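Local coordinates for cytoplasmic protein (Cryptococcus neoformans var. grubii serotype A, PDB 7LPO) that probably hydrolyses steryl beta-glucosides, acting as a sterylglucosidase of glycoside hydrolase family 5, at residues F453-G456 with L457-M460. Residues are numbered along the deposited sequence; the frame is centred on the assembly and turned at random.
Sequences FYDG and LTLM
Three groups grip OD1 of Asp-455: the backbone N of Thr-458 in a straight but weak bond, 3.3 Å from N to OD1, the side-chain amide of Asn-468, and a water that also accepts from Leu-457 N. With CG anti to its own backbone N (chi1 177°), Asp-455 turns its carboxylate onto the first turn of helix 456-461, where amide N-H groups lack acceptors from a preceding turn. Aspartate suits this N-cap because its short side chain can bend back to the first amides, and its negative charge probably also interacts well with the helix dipole. Its other oxygen, OD2, accepts from OG1 of Thr-458 at 2.6 Å, the hydroxyl standing above the carboxylate plane (60° out of it). Threonine thus adds a side-chain donor to its backbone one, holding both carboxylate oxygens. The helical pattern then starts: Leu-459 N bonds to Asp-455 O at 2.9 Å, and Met-460 N to Gly-456 O at 2.8 Å. Leu-459 packs methyl CD2 obliquely against the base of the Tyr-454 ring, 4.0 Å from CG; the Tyr-454 OH hydrogen-bonds Glu-521 and a Tris molecule probably taken up from the crystallisation liquor. This is an Asp N-cap that starts a short helix just after the tyrosine lining the Tris-binding pocket of a family 5 TIM barrel.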
loop_
_atom_site.group_PDB
_atom_site.type_symbol
_atom_site.label_atom_id
_atom_site.label_comp_id
_atom_site.label_asym_id
_atom_site.label_seq_id
_atom_site.Cartn_x
_atom_site.Cartn_y
_atom_site.Cartn_z
ATOM N N PHE A 453 -7.416 1.043 1.089
ATOM C CA PHE A 453 -8.456 2.050 1.225
ATOM C C PHE A 453 -7.918 3.255 1.972
ATOM O O PHE A 453 -7.344 3.111 3.054
ATOM C CB PHE A 453 -9.685 1.534 1.968
ATOM C CG PHE A 453 -10.727 2.592 2.160
ATOM C CD1 PHE A 453 -11.674 2.827 1.182
ATOM C CD2 PHE A 453 -10.736 3.384 3.294
ATOM C CE1 PHE A 453 -12.624 3.821 1.339
ATOM C CE2 PHE A 453 -11.692 4.376 3.449
ATOM C CZ PHE A 453 -12.629 4.592 2.462
ATOM N N TYR A 454 -8.139 4.438 1.411
ATOM C CA TYR A 454 -7.820 5.693 2.068
ATOM C C TYR A 454 -9.045 6.590 2.058
ATOM O O TYR A 454 -9.766 6.653 1.061
ATOM C CB TYR A 454 -6.656 6.412 1.377
ATOM C CG TYR A 454 -5.320 5.759 1.632
ATOM C CD1 TYR A 454 -4.560 6.099 2.738
ATOM C CD2 TYR A 454 -4.823 4.795 0.766
ATOM C CE1 TYR A 454 -3.344 5.493 2.981
ATOM C CE2 TYR A 454 -3.609 4.195 0.996
ATOM C CZ TYR A 454 -2.874 4.548 2.107
ATOM O OH TYR A 454 -1.654 3.964 2.333
ATOM N N ASP A 455 -9.278 7.270 3.183
ATOM C CA ASP A 455 -10.147 8.439 3.231
ATOM C C ASP A 455 -9.507 9.511 2.351
ATOM O O ASP A 455 -8.692 10.319 2.821
ATOM C CB ASP A 455 -10.319 8.893 4.676
ATOM C CG ASP A 455 -11.149 10.163 4.809
ATOM O OD1 ASP A 455 -11.544 10.771 3.788
ATOM O OD2 ASP A 455 -11.386 10.558 5.962
ATOM N N GLY A 456 -9.877 9.504 1.067
ATOM C CA GLY A 456 -9.179 10.321 0.088
ATOM C C GLY A 456 -9.311 11.811 0.333
ATOM O O GLY A 456 -8.355 12.564 0.141
ATOM N N LEU A 457 -10.499 12.263 0.733
ATOM C CA LEU A 457 -10.661 13.679 1.031
ATOM C C LEU A 457 -9.661 14.124 2.093
ATOM O O LEU A 457 -9.028 15.180 1.972
ATOM C CB LEU A 457 -12.094 13.958 1.490
ATOM C CG LEU A 457 -12.324 15.404 1.936
ATOM C CD1 LEU A 457 -12.196 16.344 0.737
ATOM C CD2 LEU A 457 -13.674 15.598 2.605
ATOM N N THR A 458 -9.546 13.354 3.171
ATOM C CA THR A 458 -8.614 13.705 4.235
ATOM C C THR A 458 -7.173 13.646 3.746
ATOM O O THR A 458 -6.375 14.555 4.011
ATOM C CB THR A 458 -8.824 12.771 5.427
ATOM O OG1 THR A 458 -10.193 12.859 5.862
ATOM C CG2 THR A 458 -7.905 13.138 6.566
ATOM N N LEU A 459 -6.832 12.591 3.006
ATOM C CA LEU A 459 -5.474 12.436 2.500
ATOM C C LEU A 459 -5.076 13.606 1.609
ATOM O O LEU A 459 -3.996 14.182 1.772
ATOM C CB LEU A 459 -5.372 11.121 1.738
ATOM C CG LEU A 459 -3.994 10.602 1.348
ATOM C CD1 LEU A 459 -3.177 10.307 2.571
ATOM C CD2 LEU A 459 -4.151 9.360 0.481
ATOM N N MET A 460 -5.941 13.985 0.665
ATOM C CA MET A 460 -5.541 14.992 -0.314
ATOM C C MET A 460 -5.554 16.404 0.259
ATOM O O MET A 460 -4.711 17.230 -0.109
ATOM C CB MET A 460 -6.448 14.928 -1.542
ATOM C CG MET A 460 -6.565 13.543 -2.152
ATOM S SD MET A 460 -4.987 12.876 -2.775
ATOM C CE MET A 460 -4.590 14.076 -4.014
HETATM O O HOH W 1 -12.911 10.575 1.603
#